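Serpin48 (Tenebrio molitor, PDB 3OZQ) inhibits, with high specificity, SPE, a serine protease of innate immunity in this beetle, probably by the reactive-loop mechanism of its serpin family. Local coordinates at residues Asn167-Asn172 and Gln315-Asp320. Sequence-based numbering, arbitrary orientation.
Sequences NALYFN and QKSFID
Asn167 and Gln315 lie side by side on the same face of the sheet, pointing the same way. In both, CG lies anti to the backbone N (chi1 -178° and -176°), which carries the amides along next to each other with their planes 73° apart. Gln315 CG also rests 3.3 Å from Asn167 O. That carbonyl accepts Lys316 N at 2.9 Å, while Asn167 OD1 turns to Ser40 OG on helix 38-50, the helix that backs this face. One step on, Leu169 N reaches Lys316 O at 3.0 Å, a regular parallel-strand bond. Leu169 CD1 is modelled 3.4 Å from Ser317 CB, closer than usual for two carbons and doubtful in detail because the leucine is nearly eclipsed about chi2, and both side chains touch Phe368 behind them.

From here the strands part. Leu169 O and Phe318 N stand 3.7 Å from each other, buried and without a partner in the model, and farther along a water fills in, donating to Phe318 O and accepting from Phe171 N. On the other face Phe318 leans across the widening seam, one face of its ring lying over Tyr170 CB (CE1 to CB 3.4 Å). The two rings are nearly parallel but slid apart, with centroids 5.1 Å apart and little overlap. Tyr170 also stacks on His92 and bonds through OH to Gln145. An alanine at Tyr170 would keep CB under Phe318 but would probably open a gap beside that ring and leave His92 without its stack and Gln145 without its hydroxyl mate.

Parallel strands 163-174 and 310-321, paired at one end and splayed at the other, are the central strands of serpin β-sheet A, the seam that in inhibitory serpins admits the cleaved reactive loop as an extra strand.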
loop_
_atom_site.group_PDB
_atom_site.type_symbol
_atom_site.label_atom_id
_atom_site.label_comp_id
_atom_site.label_asym_id
_atom_site.label_seq_id
_atom_site.Cartn_x
_atom_site.Cartn_y
_atom_site.Cartn_z
ATOM N N ASN A 167 8.144 0.358 -7.479
ATOM C CA ASN A 167 7.600 0.742 -6.158
ATOM C C ASN A 167 7.503 -0.450 -5.213
ATOM O O ASN A 167 6.501 -1.142 -5.192
ATOM C CB ASN A 167 6.213 1.352 -6.356
ATOM C CG ASN A 167 5.567 1.832 -5.065
ATOM O OD1 ASN A 167 6.225 2.027 -4.044
ATOM N ND2 ASN A 167 4.267 2.065 -5.132
ATOM N N ALA A 168 8.557 -0.687 -4.445
ATOM C CA ALA A 168 8.619 -1.817 -3.539
ATOM C C ALA A 168 8.577 -1.288 -2.123
ATOM O O ALA A 168 9.252 -0.309 -1.808
ATOM C CB ALA A 168 9.881 -2.581 -3.738
ATOM N N LEU A 169 7.794 -1.933 -1.269
ATOM C CA LEU A 169 7.723 -1.517 0.133
ATOM C C LEU A 169 7.197 -2.579 1.075
ATOM O O LEU A 169 6.639 -3.595 0.666
ATOM C CB LEU A 169 6.908 -0.218 0.336
ATOM C CG LEU A 169 5.557 0.110 -0.329
ATOM C CD1 LEU A 169 4.852 -1.040 -0.987
ATOM C CD2 LEU A 169 4.581 0.897 0.588
ATOM N N TYR A 170 7.385 -2.304 2.357
ATOM C CA TYR A 170 6.876 -3.140 3.423
ATOM C C TYR A 170 6.997 -2.329 4.700
ATOM O O TYR A 170 7.793 -1.389 4.777
ATOM C CB TYR A 170 7.655 -4.453 3.521
ATOM C CG TYR A 170 9.058 -4.318 4.066
ATOM C CD1 TYR A 170 9.308 -4.444 5.427
ATOM C CD2 TYR A 170 10.138 -4.075 3.218
ATOM C CE1 TYR A 170 10.592 -4.330 5.933
ATOM C CE2 TYR A 170 11.430 -3.955 3.715
ATOM C CZ TYR A 170 11.648 -4.086 5.078
ATOM O OH TYR A 170 12.922 -3.967 5.587
ATOM N N PHE A 171 6.197 -2.699 5.693
ATOM C CA PHE A 171 6.040 -1.931 6.919
ATOM C C PHE A 171 6.539 -2.756 8.094
ATOM O O PHE A 171 6.400 -3.978 8.107
ATOM C CB PHE A 171 4.559 -1.623 7.132
ATOM C CG PHE A 171 4.292 -0.618 8.216
ATOM C CD1 PHE A 171 4.805 0.665 8.131
ATOM C CD2 PHE A 171 3.511 -0.951 9.319
ATOM C CE1 PHE A 171 4.544 1.605 9.131
ATOM C CE2 PHE A 171 3.250 -0.016 10.317
ATOM C CZ PHE A 171 3.762 1.266 10.217
ATOM N N ASN A 172 7.116 -2.080 9.078
ATOM C CA ASN A 172 7.573 -2.737 10.292
ATOM C C ASN A 172 7.056 -2.015 11.532
ATOM O O ASN A 172 7.343 -0.830 11.728
ATOM C CB ASN A 172 9.096 -2.802 10.309
ATOM C CG ASN A 172 9.638 -3.289 11.634
ATOM O OD1 ASN A 172 9.844 -4.492 11.834
ATOM N ND2 ASN A 172 9.865 -2.359 12.557
ATOM N N GLN A 315 4.140 -2.167 -8.492
ATOM C CA GLN A 315 4.285 -2.189 -7.039
ATOM C C GLN A 315 4.426 -3.606 -6.529
ATOM O O GLN A 315 3.697 -4.496 -6.941
ATOM C CB GLN A 315 3.101 -1.511 -6.363
ATOM C CG GLN A 315 3.241 -1.407 -4.853
ATOM C CD GLN A 315 2.077 -0.692 -4.219
ATOM O OE1 GLN A 315 2.104 0.531 -4.069
ATOM N NE2 GLN A 315 1.046 -1.444 -3.832
ATOM N N LYS A 316 5.355 -3.810 -5.614
ATOM C CA LYS A 316 5.433 -5.079 -4.914
ATOM C C LYS A 316 5.602 -4.822 -3.442
ATOM O O LYS A 316 6.379 -3.957 -3.044
ATOM C CB LYS A 316 6.601 -5.920 -5.430
ATOM C CG LYS A 316 6.567 -7.358 -4.948
ATOM C CD LYS A 316 7.558 -8.189 -5.749
ATOM C CE LYS A 316 7.362 -9.683 -5.475
ATOM N NZ LYS A 316 8.158 -10.548 -6.397
ATOM N N SER A 317 4.854 -5.569 -2.636
ATOM C CA SER A 317 4.866 -5.384 -1.189
ATOM C C SER A 317 4.472 -6.683 -0.501
ATOM O O SER A 317 3.898 -7.575 -1.124
ATOM C CB SER A 317 3.905 -4.257 -0.791
ATOM O OG SER A 317 2.553 -4.657 -0.950
ATOM N N PHE A 318 4.801 -6.786 0.783
ATOM C CA PHE A 318 4.351 -7.897 1.607
ATOM C C PHE A 318 4.046 -7.423 3.014
ATOM O O PHE A 318 4.447 -6.325 3.429
ATOM C CB PHE A 318 5.400 -9.004 1.664
ATOM C CG PHE A 318 6.602 -8.652 2.471
ATOM C CD1 PHE A 318 7.618 -7.887 1.915
ATOM C CD2 PHE A 318 6.733 -9.089 3.777
ATOM C CE1 PHE A 318 8.737 -7.557 2.657
ATOM C CE2 PHE A 318 7.845 -8.759 4.525
ATOM C CZ PHE A 318 8.849 -7.995 3.963
ATOM N N ILE A 319 3.314 -8.261 3.729
ATOM C CA ILE A 319 3.027 -8.050 5.135
ATOM C C ILE A 319 3.090 -9.405 5.824
ATOM O O ILE A 319 2.689 -10.438 5.262
ATOM C CB ILE A 319 1.642 -7.444 5.354
ATOM C CG1 ILE A 319 1.454 -7.077 6.837
ATOM C CG2 ILE A 319 0.571 -8.436 4.899
ATOM C CD1 ILE A 319 0.161 -6.341 7.134
ATOM N N ASP A 320 3.634 -9.403 7.027
ATOM C CA ASP A 320 3.800 -10.638 7.761
ATOM C C ASP A 320 3.323 -10.371 9.180
ATOM O O ASP A 320 3.970 -9.652 9.944
ATOM C CB ASP A 320 5.261 -11.088 7.716
ATOM C CG ASP A 320 5.443 -12.518 8.191
ATOM O OD1 ASP A 320 6.534 -13.087 7.960
ATOM O OD2 ASP A 320 4.492 -13.075 8.793
HETATM O O HOH W 1 4.250 -4.408 5.418
HETATM O O HOH W 2 5.476 -6.616 6.930
#